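Local coordinates for antifreeze protein (Marinomonas primoryensis, PDB 3P4G) that probably binds ice through ordered surface waters, on a right-handed beta-helix whose successive coils are held by a row of calcium ions, at residues N64-L77 / A89-G101. Residues are numbered along the deposited sequence; the frame is centred on the assembly and turned at random.
With CA (calcium ion), chain H; CA (calcium ion), chain G.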
loop_
_atom_site.group_PDB
_atom_site.type_symbol
_atom_site.label_atom_id
_atom_site.label_comp_id
_atom_site.label_asym_id
_atom_site.label_seq_id
_atom_site.Cartn_x
_atom_site.Cartn_y
_atom_site.Cartn_z
ATOM N N ASN A 64 -26.432 4.474 1.094
ATOM C CA ASN A 64 -25.472 3.471 1.578
ATOM C C ASN A 64 -25.760 2.111 0.971
ATOM O O ASN A 64 -26.922 1.791 0.680
ATOM C CB ASN A 64 -25.596 3.322 3.110
ATOM C CG ASN A 64 -25.377 4.619 3.826
ATOM O OD1 ASN A 64 -24.435 5.347 3.516
ATOM N ND2 ASN A 64 -26.236 4.911 4.830
ATOM N N VAL A 65 -24.721 1.308 0.790
ATOM C CA VAL A 65 -24.919 -0.122 0.588
ATOM C C VAL A 65 -24.964 -0.720 1.990
ATOM O O VAL A 65 -23.941 -0.746 2.728
ATOM C CB VAL A 65 -23.779 -0.755 -0.248
ATOM C CG1 VAL A 65 -23.972 -2.291 -0.376
ATOM C CG2 VAL A 65 -23.693 -0.041 -1.583
ATOM N N GLU A 66 -26.138 -1.208 2.354
ATOM C CA GLU A 66 -26.358 -1.646 3.728
ATOM C C GLU A 66 -25.824 -3.069 4.012
ATOM O O GLU A 66 -25.550 -3.850 3.093
ATOM C CB GLU A 66 -27.825 -1.518 4.084
ATOM C CG GLU A 66 -28.291 -0.052 4.172
ATOM C CD GLU A 66 -29.752 0.074 4.541
ATOM O OE1 GLU A 66 -30.466 -0.952 4.671
ATOM O OE2 GLU A 66 -30.188 1.220 4.724
ATOM N N ASP A 67 -25.666 -3.372 5.307
ATOM C CA ASP A 67 -25.286 -4.694 5.798
ATOM C C ASP A 67 -26.453 -5.691 5.656
ATOM O O ASP A 67 -27.035 -6.140 6.652
ATOM C CB ASP A 67 -24.882 -4.568 7.274
ATOM C CG ASP A 67 -24.154 -5.799 7.817
ATOM O OD1 ASP A 67 -23.904 -6.773 7.078
ATOM O OD2 ASP A 67 -23.841 -5.776 9.028
ATOM N N VAL A 68 -26.795 -6.013 4.406
ATOM C CA VAL A 68 -27.852 -6.976 4.084
ATOM C C VAL A 68 -27.447 -8.389 4.514
ATOM O O VAL A 68 -26.350 -8.817 4.219
ATOM C CB VAL A 68 -28.140 -6.933 2.555
ATOM C CG1 VAL A 68 -29.249 -7.912 2.166
ATOM C CG2 VAL A 68 -28.522 -5.488 2.173
ATOM N N LEU A 69 -28.333 -9.092 5.224
ATOM C CA LEU A 69 -28.020 -10.441 5.671
ATOM C C LEU A 69 -27.820 -11.356 4.469
ATOM O O LEU A 69 -28.756 -11.578 3.708
ATOM C CB LEU A 69 -29.118 -10.993 6.600
ATOM C CG LEU A 69 -28.808 -12.419 7.093
ATOM C CD1 LEU A 69 -27.550 -12.430 7.996
ATOM C CD2 LEU A 69 -30.031 -12.988 7.800
ATOM N N VAL A 70 -26.587 -11.841 4.302
ATOM C CA VAL A 70 -26.232 -12.863 3.300
ATOM C C VAL A 70 -25.303 -13.901 3.940
ATOM O O VAL A 70 -24.763 -13.671 5.042
ATOM C CB VAL A 70 -25.612 -12.260 2.017
ATOM C CG1 VAL A 70 -26.631 -11.353 1.329
ATOM C CG2 VAL A 70 -24.311 -11.475 2.322
ATOM N N ALA A 71 -25.167 -15.075 3.310
ATOM C CA ALA A 71 -24.237 -16.089 3.825
ATOM C C ALA A 71 -22.797 -15.546 3.846
ATOM O O ALA A 71 -22.481 -14.544 3.217
ATOM C CB ALA A 71 -24.314 -17.360 2.973
ATOM N N ALA A 72 -21.914 -16.218 4.558
ATOM C CA ALA A 72 -20.543 -15.793 4.654
ATOM C C ALA A 72 -19.936 -15.602 3.264
ATOM O O ALA A 72 -20.139 -16.435 2.407
ATOM C CB ALA A 72 -19.769 -16.811 5.443
ATOM N N ASN A 73 -19.243 -14.480 3.043
ATOM C CA ASN A 73 -18.499 -14.152 1.814
ATOM C C ASN A 73 -19.340 -13.911 0.576
ATOM O O ASN A 73 -18.779 -13.779 -0.547
ATOM C CB ASN A 73 -17.341 -15.109 1.509
ATOM C CG ASN A 73 -16.452 -15.315 2.697
ATOM O OD1 ASN A 73 -15.929 -14.367 3.226
ATOM N ND2 ASN A 73 -16.358 -16.575 3.190
ATOM N N VAL A 74 -20.653 -13.839 0.773
ATOM C CA VAL A 74 -21.569 -13.516 -0.333
ATOM C C VAL A 74 -21.636 -12.001 -0.570
ATOM O O VAL A 74 -21.643 -11.232 0.384
ATOM C CB VAL A 74 -22.976 -14.102 -0.123
ATOM C CG1 VAL A 74 -23.941 -13.634 -1.210
ATOM C CG2 VAL A 74 -22.888 -15.647 -0.108
ATOM N N ALA A 75 -21.688 -11.568 -1.835
ATOM C CA ALA A 75 -21.722 -10.128 -2.120
ATOM C C ALA A 75 -23.145 -9.620 -1.918
ATOM O O ALA A 75 -24.100 -10.294 -2.313
ATOM C CB ALA A 75 -21.287 -9.859 -3.611
ATOM N N VAL A 76 -23.295 -8.444 -1.320
ATOM C CA VAL A 76 -24.564 -7.733 -1.331
ATOM C C VAL A 76 -24.779 -7.076 -2.706
ATOM O O VAL A 76 -25.883 -7.183 -3.300
ATOM C CB VAL A 76 -24.606 -6.690 -0.202
ATOM C CG1 VAL A 76 -25.868 -5.841 -0.286
ATOM C CG2 VAL A 76 -24.511 -7.442 1.184
ATOM N N LEU A 77 -23.725 -6.460 -3.219
ATOM C CA LEU A 77 -23.802 -5.773 -4.497
ATOM C C LEU A 77 -22.802 -6.472 -5.431
ATOM O O LEU A 77 -21.614 -6.516 -5.123
ATOM C CB LEU A 77 -23.459 -4.298 -4.276
ATOM C CG LEU A 77 -23.261 -3.387 -5.462
ATOM C CD1 LEU A 77 -24.205 -3.563 -6.588
ATOM C CD2 LEU A 77 -23.385 -1.950 -4.909
ATOM N N ALA A 89 -22.379 7.234 -3.116
ATOM C CA ALA A 89 -22.093 8.498 -2.427
ATOM C C ALA A 89 -21.952 8.340 -0.912
ATOM O O ALA A 89 -21.318 9.163 -0.270
ATOM C CB ALA A 89 -23.202 9.517 -2.729
ATOM N N GLY A 90 -22.593 7.299 -0.356
ATOM C CA GLY A 90 -22.569 7.025 1.076
ATOM C C GLY A 90 -21.504 6.029 1.456
ATOM O O GLY A 90 -20.434 5.969 0.825
ATOM N N ASP A 91 -21.838 5.212 2.467
ATOM C CA ASP A 91 -20.908 4.230 3.022
ATOM C C ASP A 91 -21.261 2.857 2.459
ATOM O O ASP A 91 -22.370 2.626 1.982
ATOM C CB ASP A 91 -21.035 4.178 4.557
ATOM C CG ASP A 91 -20.642 5.495 5.222
ATOM O OD1 ASP A 91 -19.793 6.226 4.677
ATOM O OD2 ASP A 91 -21.154 5.796 6.329
ATOM N N VAL A 92 -20.308 1.954 2.571
ATOM C CA VAL A 92 -20.489 0.581 2.119
ATOM C C VAL A 92 -20.338 -0.294 3.339
ATOM O O VAL A 92 -19.238 -0.359 3.944
ATOM C CB VAL A 92 -19.474 0.190 1.039
ATOM C CG1 VAL A 92 -19.573 -1.313 0.747
ATOM C CG2 VAL A 92 -19.736 0.970 -0.231
ATOM N N LEU A 93 -21.454 -0.940 3.700
ATOM C CA LEU A 93 -21.519 -1.821 4.888
ATOM C C LEU A 93 -21.878 -3.273 4.531
ATOM O O LEU A 93 -22.001 -4.124 5.425
ATOM C CB LEU A 93 -22.524 -1.312 5.915
ATOM C CG LEU A 93 -22.306 0.130 6.370
ATOM C CD1 LEU A 93 -23.090 1.105 5.515
ATOM C CD2 LEU A 93 -22.831 0.200 7.852
ATOM N N GLY A 94 -22.072 -3.524 3.235
ATOM C CA GLY A 94 -22.304 -4.876 2.699
ATOM C C GLY A 94 -21.325 -5.112 1.548
ATOM O O GLY A 94 -20.911 -4.153 0.848
ATOM N N LYS A 95 -20.932 -6.379 1.365
ATOM C CA LYS A 95 -19.838 -6.713 0.461
ATOM C C LYS A 95 -20.104 -6.310 -0.995
ATOM O O LYS A 95 -21.183 -6.533 -1.506
ATOM C CB LYS A 95 -19.538 -8.221 0.515
ATOM C CG LYS A 95 -18.460 -8.661 -0.517
ATOM C CD LYS A 95 -18.101 -10.163 -0.336
ATOM C CE LYS A 95 -17.057 -10.523 -1.382
ATOM N NZ LYS A 95 -16.605 -11.924 -1.179
ATOM N N ILE A 96 -19.090 -5.764 -1.649
ATOM C CA ILE A 96 -19.147 -5.466 -3.101
ATOM C C ILE A 96 -18.242 -6.450 -3.828
ATOM O O ILE A 96 -17.094 -6.699 -3.417
ATOM C CB ILE A 96 -18.687 -4.036 -3.410
ATOM C CG1 ILE A 96 -19.698 -3.001 -2.837
ATOM C CG2 ILE A 96 -18.531 -3.799 -4.964
ATOM C CD1 ILE A 96 -19.134 -1.572 -2.899
ATOM N N ASP A 97 -18.767 -7.023 -4.910
ATOM C CA ASP A 97 -17.917 -7.807 -5.805
ATOM C C ASP A 97 -18.096 -7.178 -7.199
ATOM O O ASP A 97 -19.226 -7.109 -7.716
ATOM C CB ASP A 97 -18.413 -9.242 -5.812
ATOM C CG ASP A 97 -17.678 -10.138 -6.830
ATOM O OD1 ASP A 97 -16.606 -9.756 -7.382
ATOM O OD2 ASP A 97 -18.192 -11.288 -7.024
ATOM N N ALA A 98 -17.002 -6.687 -7.757
ATOM C CA ALA A 98 -17.036 -6.118 -9.112
ATOM C C ALA A 98 -16.944 -7.221 -10.191
ATOM O O ALA A 98 -17.235 -6.974 -11.364
ATOM C CB ALA A 98 -15.917 -5.057 -9.289
ATOM N N GLY A 99 -16.627 -8.435 -9.795
ATOM C CA GLY A 99 -16.497 -9.565 -10.708
ATOM C C GLY A 99 -15.370 -9.495 -11.722
ATOM O O GLY A 99 -14.446 -8.646 -11.668
ATOM N N THR A 100 -15.436 -10.412 -12.653
ATOM C CA THR A 100 -14.539 -10.352 -13.802
ATOM C C THR A 100 -14.771 -9.044 -14.594
ATOM O O THR A 100 -15.774 -8.335 -14.394
ATOM C CB THR A 100 -14.697 -11.570 -14.730
ATOM O OG1 THR A 100 -15.967 -11.516 -15.406
ATOM C CG2 THR A 100 -14.602 -12.896 -13.960
ATOM N N GLY A 101 -13.810 -8.699 -15.446
ATOM C CA GLY A 101 -13.918 -7.483 -16.250
ATOM C C GLY A 101 -13.079 -6.354 -15.646
ATOM O O GLY A 101 -12.672 -6.411 -14.483
HETATM CA CA CA H . -12.843 -6.902 -12.159
HETATM CA CA CA G . -17.360 -6.807 -13.709
HETATM O O HOH W 1 -15.689 -11.740 2.015
#
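K95 and N73 illustrate how neighbouring coils of a solenoid satisfy each other's polar groups. The lysine leaves its backbone with CG anti to N (chi1 175°) and stays extended, running alongside V74 and A75, so that K95 NZ reaches N73 O at 2.9 Å, approaching from above the carbonyl plane. A water accepting weakly from NZ donates to N73 OD1. A methionine in this place would probably leave N73 O, on the type II turn A71–V74, without the ammonium donor and the water without its link to the lysine.

Backbone pairing supplies most of the other bonds. K95 O takes a straight bond from L77 N (3.1 Å) and a weak one from V76 N, while L77 O accepts D97 N; the bonds at L77 N and L77 O frame a parallel bridge between L77 and I96. At the other end, V65 N donates to D91 O, and V65 O is gripped by L93 N at 2.7 Å and weakly by G94 N. Beside this single bridge the side chain of N64 joins in: OD1 accepts D91 N at 2.8 Å in an almost linear bond (178°).

V65 and V92 meet through their CG2 methyls inside the coil. Just beyond, A98, G99, T100 and G101 lend carbonyl oxygens to two calcium ions, the inter-coil sites of a right-handed calcium-binding beta-helix.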